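Local coordinates for protein YchN (Escherichia coli, PDB 1JX7) that is of unknown function but assembles into a homohexamer, a dimer of trimers, and belongs to the DsrE/DsrF-like family, at residues R38-M42 against L104-T108; V46-R51 against I87-I93. All blocks are in the same frame, centred on the assembly; numbering follows the deposited sequence.

Contact 1 of 2, residues R38-M42 against L104-T108; sequences RLFLM and LAQWT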
ATOM      1  N   ARG A  38       3.902  25.365   2.533  1.00  9.56           N
ATOM      2  CA  ARG A  38       3.676  24.789   3.854  1.00  9.99           C
ATOM      3  C   ARG A  38       3.582  23.278   3.689  1.00 10.07           C
ATOM      4  O   ARG A  38       2.923  22.786   2.762  1.00  9.20           O
ATOM      5  CB  ARG A  38       2.380  25.315   4.451  1.00 34.92           C
ATOM      6  CG  ARG A  38       2.393  26.774   4.872  1.00 36.72           C
ATOM      7  CD  ARG A  38       1.007  27.120   5.355  1.00 41.48           C
ATOM      8  NE  ARG A  38       0.987  28.172   6.357  1.00 46.07           N
ATOM      9  CZ  ARG A  38       1.073  29.470   6.088  1.00 48.55           C
ATOM     10  NH1 ARG A  38       1.191  29.874   4.833  1.00 50.74           N
ATOM     11  NH2 ARG A  38       1.030  30.353   7.074  1.00 49.78           N
ATOM     12  N   LEU A  39       4.230  22.553   4.597  1.00 23.09           N
ATOM     13  CA  LEU A  39       4.266  21.092   4.580  1.00 22.31           C
ATOM     14  C   LEU A  39       3.643  20.491   5.821  1.00 21.27           C
ATOM     15  O   LEU A  39       4.069  20.773   6.935  1.00 22.81           O
ATOM     16  CB  LEU A  39       5.721  20.612   4.496  1.00 34.61           C
ATOM     17  CG  LEU A  39       6.212  19.730   3.340  1.00 35.86           C
ATOM     18  CD1 LEU A  39       5.507  18.377   3.386  1.00 36.30           C
ATOM     19  CD2 LEU A  39       5.970  20.446   2.011  1.00 33.97           C
ATOM     20  N   PHE A  40       2.644  19.649   5.631  1.00 19.84           N
ATOM     21  CA  PHE A  40       2.010  19.001   6.759  1.00 18.78           C
ATOM     22  C   PHE A  40       2.275  17.515   6.621  1.00 19.55           C
ATOM     23  O   PHE A  40       2.237  16.992   5.511  1.00 19.29           O
ATOM     24  CB  PHE A  40       0.503  19.280   6.754  1.00 16.42           C
ATOM     25  CG  PHE A  40      -0.168  18.933   8.054  1.00 14.71           C
ATOM     26  CD1 PHE A  40      -0.617  17.636   8.295  1.00 14.24           C
ATOM     27  CD2 PHE A  40      -0.279  19.885   9.059  1.00 16.60           C
ATOM     28  CE1 PHE A  40      -1.164  17.288   9.524  1.00 14.70           C
ATOM     29  CE2 PHE A  40      -0.829  19.549  10.289  1.00 17.35           C
ATOM     30  CZ  PHE A  40      -1.273  18.249  10.527  1.00 16.84           C
ATOM     31  N   LEU A  41       2.557  16.838   7.724  1.00 25.57           N
ATOM     32  CA  LEU A  41       2.798  15.400   7.669  1.00 25.52           C
ATOM     33  C   LEU A  41       1.858  14.682   8.625  1.00 25.97           C
ATOM     34  O   LEU A  41       1.891  14.926   9.831  1.00 25.96           O
ATOM     35  CB  LEU A  41       4.245  15.076   8.043  1.00 15.45           C
ATOM     36  CG  LEU A  41       5.346  15.802   7.262  1.00 15.90           C
ATOM     37  CD1 LEU A  41       6.711  15.244   7.660  1.00 12.22           C
ATOM     38  CD2 LEU A  41       5.101  15.652   5.769  1.00 13.21           C
HETATM   39  N   MSE A  42       1.024  13.796   8.074  1.00 16.53           N
HETATM   40  CA  MSE A  42       0.067  13.029   8.868  1.00 16.67           C
HETATM   41  C   MSE A  42       0.532  11.590   9.051  1.00 15.54           C
HETATM   42  O   MSE A  42       1.548  11.175   8.510  1.00 14.68           O
HETATM   43  CB  MSE A  42      -1.316  13.026   8.198  1.00 25.13           C
HETATM   44  CG  MSE A  42      -1.980  14.391   8.100  1.00 26.44           C
HETATM   45 SE   MSE A  42      -3.678  14.305   7.555  1.00 27.97          SE
HETATM   46  CE  MSE A  42      -3.471  13.617   5.922  1.00 28.44           C
ATOM     47  N   LEU A 104      -4.207  22.059   9.851  1.00 18.94           N
ATOM     48  CA  LEU A 104      -4.252  21.558   8.484  1.00 19.87           C
ATOM     49  C   LEU A 104      -5.572  22.041   7.908  1.00 20.10           C
ATOM     50  O   LEU A 104      -5.628  22.550   6.786  1.00 19.52           O
ATOM     51  CB  LEU A 104      -4.219  20.038   8.453  1.00 26.84           C
ATOM     52  CG  LEU A 104      -3.656  19.384   7.188  1.00 26.47           C
ATOM     53  CD1 LEU A 104      -4.220  17.984   7.113  1.00 25.52           C
ATOM     54  CD2 LEU A 104      -4.026  20.163   5.924  1.00 25.05           C
ATOM     55  N   ALA A 105      -6.628  21.863   8.693  1.00 44.79           N
ATOM     56  CA  ALA A 105      -7.966  22.296   8.319  1.00 46.93           C
ATOM     57  C   ALA A 105      -7.984  23.772   8.639  1.00 47.80           C
ATOM     58  O   ALA A 105      -8.534  24.189   9.654  1.00 51.11           O
ATOM     59  CB  ALA A 105      -9.002  21.571   9.150  1.00 28.02           C
ATOM     60  N   GLN A 106      -7.361  24.557   7.769  1.00 38.06           N
ATOM     61  CA  GLN A 106      -7.250  26.000   7.929  1.00 37.13           C
ATOM     62  C   GLN A 106      -6.280  26.396   6.829  1.00 35.37           C
ATOM     63  O   GLN A 106      -6.558  27.270   6.018  1.00 35.83           O
ATOM     64  CB  GLN A 106      -6.665  26.335   9.301  1.00 35.71           C
ATOM     65  CG  GLN A 106      -6.506  27.820   9.571  1.00 39.49           C
ATOM     66  CD  GLN A 106      -5.719  28.099  10.841  1.00 41.39           C
ATOM     67  OE1 GLN A 106      -6.129  27.711  11.940  1.00 41.79           O
ATOM     68  NE2 GLN A 106      -4.573  28.769  10.700  1.00 40.44           N
ATOM     69  N   TRP A 107      -5.127  25.726   6.826  1.00 20.44           N
ATOM     70  CA  TRP A 107      -4.128  25.938   5.790  1.00 19.22           C
ATOM     71  C   TRP A 107      -4.831  25.591   4.477  1.00 18.97           C
ATOM     72  O   TRP A 107      -4.646  26.261   3.461  1.00 19.72           O
ATOM     73  CB  TRP A 107      -2.969  24.976   5.979  1.00 24.46           C
ATOM     74  CG  TRP A 107      -1.926  25.420   6.943  1.00 24.75           C
ATOM     75  CD1 TRP A 107      -1.985  26.479   7.797  1.00 23.69           C
ATOM     76  CD2 TRP A 107      -0.658  24.790   7.161  1.00 25.02           C
ATOM     77  NE1 TRP A 107      -0.840  26.540   8.550  1.00 23.11           N
ATOM     78  CE2 TRP A 107      -0.011  25.507   8.188  1.00 24.34           C
ATOM     79  CE3 TRP A 107      -0.022  23.672   6.617  1.00 25.58           C
ATOM     80  CZ2 TRP A 107       1.255  25.163   8.657  1.00 23.69           C
ATOM     81  CZ3 TRP A 107       1.240  23.316   7.088  1.00 25.44           C
ATOM     82  CH2 TRP A 107       1.858  24.062   8.105  1.00 24.84           C
ATOM     83  N   THR A 108      -5.637  24.532   4.529  1.00 12.59           N
ATOM     84  CA  THR A 108      -6.390  24.035   3.385  1.00 11.60           C
ATOM     85  C   THR A 108      -7.383  25.066   2.878  1.00 11.77           C
ATOM     86  O   THR A 108      -7.494  25.310   1.680  1.00  9.49           O
ATOM     87  CB  THR A 108      -7.186  22.768   3.756  1.00 17.10           C
ATOM     88  OG1 THR A 108      -6.289  21.719   4.126  1.00 19.05           O
ATOM     89  CG2 THR A 108      -8.015  22.319   2.589  1.00 17.05           C
TER

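Contact 2 of 2, residues V46-R51 against I87-I93; sequences VTAGLR and ISTLPLI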
ATOM      1  N   VAL A  46       5.101  11.057   9.807  1.00 22.62           N
ATOM      2  CA  VAL A  46       5.474  11.784  11.000  1.00 23.05           C
ATOM      3  C   VAL A  46       6.792  11.380  11.641  1.00 21.95           C
ATOM      4  O   VAL A  46       7.436  12.187  12.312  1.00 20.70           O
ATOM      5  CB  VAL A  46       4.321  11.694  12.035  1.00 19.01           C
ATOM      6  CG1 VAL A  46       4.834  11.932  13.428  1.00 19.58           C
ATOM      7  CG2 VAL A  46       3.258  12.728  11.686  1.00 18.30           C
ATOM      8  N   THR A  47       7.200  10.119  11.446  1.00 12.06           N
ATOM      9  CA  THR A  47       8.459   9.656  12.018  1.00 10.23           C
ATOM     10  C   THR A  47       9.613  10.293  11.253  1.00 10.37           C
ATOM     11  O   THR A  47      10.748  10.318  11.742  1.00  9.60           O
ATOM     12  CB  THR A  47       8.568   8.092  11.972  1.00 12.01           C
ATOM     13  OG1 THR A  47       8.540   7.630  10.618  1.00 12.40           O
ATOM     14  CG2 THR A  47       7.424   7.449  12.716  1.00  9.92           C
ATOM     15  N   ALA A  48       9.305  10.829  10.071  1.00 18.44           N
ATOM     16  CA  ALA A  48      10.290  11.507   9.224  1.00 19.35           C
ATOM     17  C   ALA A  48      10.919  12.722   9.922  1.00 21.37           C
ATOM     18  O   ALA A  48      11.947  13.258   9.488  1.00 20.98           O
ATOM     19  CB  ALA A  48       9.626  11.947   7.943  1.00 14.93           C
ATOM     20  N   GLY A  49      10.288  13.160  11.010  1.00 20.93           N
ATOM     21  CA  GLY A  49      10.804  14.303  11.725  1.00 23.03           C
ATOM     22  C   GLY A  49      11.888  13.978  12.742  1.00 24.55           C
ATOM     23  O   GLY A  49      12.447  14.891  13.355  1.00 24.86           O
ATOM     24  N   LEU A  50      12.200  12.700  12.933  1.00 19.64           N
ATOM     25  CA  LEU A  50      13.227  12.361  13.909  1.00 19.41           C
ATOM     26  C   LEU A  50      14.591  12.803  13.450  1.00 20.19           C
ATOM     27  O   LEU A  50      14.865  12.873  12.255  1.00 21.37           O
ATOM     28  CB  LEU A  50      13.241  10.864  14.193  1.00 21.75           C
ATOM     29  CG  LEU A  50      12.032  10.364  14.979  1.00 21.18           C
ATOM     30  CD1 LEU A  50      12.155   8.872  15.181  1.00 21.53           C
ATOM     31  CD2 LEU A  50      11.934  11.088  16.303  1.00 20.02           C
ATOM     32  N   ARG A  51      15.445  13.099  14.422  1.00 16.79           N
ATOM     33  CA  ARG A  51      16.800  13.554  14.129  1.00 17.04           C
ATOM     34  C   ARG A  51      17.736  12.348  14.128  1.00 16.79           C
ATOM     35  O   ARG A  51      17.391  11.286  14.656  1.00 17.27           O
ATOM     36  CB  ARG A  51      17.238  14.568  15.197  1.00 26.97           C
ATOM     37  CG  ARG A  51      18.426  15.414  14.781  1.00 31.31           C
ATOM     38  CD  ARG A  51      19.217  15.934  15.969  1.00 32.95           C
ATOM     39  NE  ARG A  51      18.962  17.343  16.244  1.00 35.11           N
ATOM     40  CZ  ARG A  51      17.768  17.838  16.538  1.00 36.16           C
ATOM     41  NH1 ARG A  51      16.704  17.044  16.577  1.00 36.41           N
ATOM     42  NH2 ARG A  51      17.639  19.134  16.802  1.00 36.00           N
ATOM     43  N   ILE A  87       6.641  10.004  19.416  1.00 25.05           N
ATOM     44  CA  ILE A  87       7.610  10.874  18.779  1.00 25.49           C
ATOM     45  C   ILE A  87       7.439  12.305  19.267  1.00 26.07           C
ATOM     46  O   ILE A  87       8.326  13.136  19.072  1.00 24.74           O
ATOM     47  CB  ILE A  87       7.437  10.764  17.264  1.00 34.73           C
ATOM     48  CG1 ILE A  87       8.026   9.428  16.818  1.00 36.71           C
ATOM     49  CG2 ILE A  87       8.060  11.939  16.552  1.00 33.32           C
ATOM     50  CD1 ILE A  87       7.850   9.137  15.361  1.00 40.31           C
ATOM     51  N   SER A  88       6.317  12.584  19.922  1.00 45.01           N
ATOM     52  CA  SER A  88       6.036  13.915  20.438  1.00 45.94           C
ATOM     53  C   SER A  88       7.154  14.510  21.300  1.00 46.80           C
ATOM     54  O   SER A  88       7.502  15.677  21.138  1.00 47.62           O
ATOM     55  CB  SER A  88       4.741  13.907  21.247  1.00 21.77           C
ATOM     56  OG  SER A  88       3.612  13.775  20.403  1.00 19.80           O
ATOM     57  N   THR A  89       7.705  13.709  22.212  1.00 48.08           N
ATOM     58  CA  THR A  89       8.769  14.180  23.109  1.00 47.10           C
ATOM     59  C   THR A  89      10.199  13.948  22.618  1.00 47.09           C
ATOM     60  O   THR A  89      11.150  14.298  23.305  1.00 48.55           O
ATOM     61  CB  THR A  89       8.664  13.540  24.515  1.00 25.48           C
ATOM     62  OG1 THR A  89       8.372  12.146  24.384  1.00 24.52           O
ATOM     63  CG2 THR A  89       7.589  14.231  25.350  1.00 24.67           C
ATOM     64  N   LEU A  90      10.356  13.361  21.441  1.00 23.93           N
ATOM     65  CA  LEU A  90      11.680  13.108  20.920  1.00 21.96           C
ATOM     66  C   LEU A  90      12.240  14.354  20.252  1.00 21.54           C
ATOM     67  O   LEU A  90      11.513  15.314  19.991  1.00 20.47           O
ATOM     68  CB  LEU A  90      11.655  11.951  19.916  1.00 17.54           C
ATOM     69  CG  LEU A  90      11.246  10.609  20.518  1.00 16.45           C
ATOM     70  CD1 LEU A  90      11.569   9.503  19.531  1.00 16.64           C
ATOM     71  CD2 LEU A  90      11.991  10.368  21.820  1.00 14.02           C
ATOM     72  N   PRO A  91      13.570  14.369  20.000  1.00 22.79           N
ATOM     73  CA  PRO A  91      14.224  15.512  19.355  1.00 22.35           C
ATOM     74  C   PRO A  91      13.876  15.523  17.870  1.00 22.20           C
ATOM     75  O   PRO A  91      14.167  14.565  17.150  1.00 20.66           O
ATOM     76  CB  PRO A  91      15.709  15.235  19.596  1.00 28.17           C
ATOM     77  CG  PRO A  91      15.711  14.377  20.847  1.00 28.74           C
ATOM     78  CD  PRO A  91      14.570  13.446  20.565  1.00 27.95           C
ATOM     79  N   LEU A  92      13.242  16.591  17.410  1.00 25.14           N
ATOM     80  CA  LEU A  92      12.880  16.694  16.010  1.00 25.57           C
ATOM     81  C   LEU A  92      13.914  17.514  15.280  1.00 25.82           C
ATOM     82  O   LEU A  92      14.635  18.290  15.885  1.00 25.83           O
ATOM     83  CB  LEU A  92      11.511  17.377  15.832  1.00 28.90           C
ATOM     84  CG  LEU A  92      10.195  16.714  16.258  1.00 27.62           C
ATOM     85  CD1 LEU A  92      10.160  15.277  15.762  1.00 27.11           C
ATOM     86  CD2 LEU A  92      10.064  16.755  17.758  1.00 28.91           C
ATOM     87  N   ILE A  93      13.982  17.318  13.969  1.00 27.12           N
ATOM     88  CA  ILE A  93      14.900  18.066  13.107  1.00 27.32           C
ATOM     89  C   ILE A  93      14.501  19.520  13.332  1.00 28.51           C
ATOM     90  O   ILE A  93      13.341  19.807  13.624  1.00 28.07           O
ATOM     91  CB  ILE A  93      14.684  17.680  11.631  1.00 25.20           C
ATOM     92  CG1 ILE A  93      14.844  16.164  11.470  1.00 25.87           C
ATOM     93  CG2 ILE A  93      15.659  18.426  10.748  1.00 24.95           C
ATOM     94  CD1 ILE A  93      14.588  15.657  10.061  1.00 25.22           C
TER

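Contact 1 of 2, residues R38-M42 against L104-T108
Arg38 lies across the indole of Trp107, and its side chain can be followed along the ring system. CB starts at the six-membered ring, 3.5 Å from Trp107 CZ3; its CG lies anti to the carbonyl carbon (chi1 -70°), and from there the chain runs out extended. CD then sits over the middle of the indole, 3.5 Å from the centroid of the five-membered ring, in a CH-pi contact. NE follows over the same face, 3.3 Å from Trp107 NE1; both are donors, so no hydrogen bond joins them. The guanidinium plane is turned 70° from the ring, and CZ makes a cation-pi contact 4.6 Å from the five-membered ring centroid rather than a flat stack. NH1 forms a salt bridge with Asp36.

Two residues further along the strand, Phe40 presents one ring face to Leu104, whose CG stands 3.7 Å from the ring centroid. The edge of this phenyl ring faces Trp107 CZ3. Leu104 CD1 also reaches the selenium of the selenomethionine at Met42, 3.7 Å away. Thr108 OG1 and Thr108 N both bond to Leu104 O, so this carbonyl accepts two bonds. Leu24 of a second subunit packs on Leu104. Strand 36-41, central in a parallel five-stranded sheet, is thus covered by helix 101-107, the layered packing of an alpha/beta fold.

Contact 2 of 2, residues V46-R51 against I87-I93
Gly49 O receives Ile93 N in a hydrogen bond of 2.9 Å, nearly in line with the carbonyl, and Leu92 CA adds a CA-H...O contact to the same oxygen at 3.2 Å. A weak bond from Arg51 N to Pro91 O, 3.4 Å long, lies on the other side of Leu50. Arg51 then bends at chi3 (-104°), which brings its guanidinium back to the opposing backbone. There NH1 donates to Leu92 O from above the carbonyl plane; the modelled 2.5 Å is shorter than expected, and its exact length is doubtful at this resolution.

Together the backbone bonds make a single beta bridge between Leu50 and Leu92, joining two loops of the alpha/beta fold: one leads from strand 36-41 towards helix 61-70, the other from helix 79-84 towards strand 96-99.

Apolar groups flank the bridge. Leu50 CD2 meets Leu90 CD1 at 3.6 Å and Ile87 CG2 at 4.0 Å. Ile93 CD1 lies against a carbonyl instead, 3.6 Å from Ala48 O.

Further out, a 3-10 segment shapes the first loop, with Leu50 N bonded to Thr47 O. A type I turn from Ile87 to Leu90, closed by Leu90 N to Ile87 O, brings both of those side chains to Leu50. Gln53 NE2 bonds to the carbonyls of Ala48 and Leu50, and Ile93 rests on Leu65 of helix 61-70. At the subunit boundary, Leu90 packs on Leu90 of a third subunit and Leu50 on its Ile87.

How the contacts relate
The centres of contacts 1 and 2 lie about 17 Å apart in one alpha/beta unit, and both segments of contact 2 fall in the sequence between those of contact 1. The order is 38-42, 46-51, 87-93, 104-108. Strand 36-41 links them: contact 1 uses its residues directly, while contact 2 begins in the loop that follows, and Leu41 O packs against Val46 CG2 at 3.2 Å. One contact places helix 101-107 on the sheet; the other joins two connecting loops. They also meet different neighbours in the hexamer, contact 1 a second subunit and contact 2 a third, so both lie close to subunit interfaces.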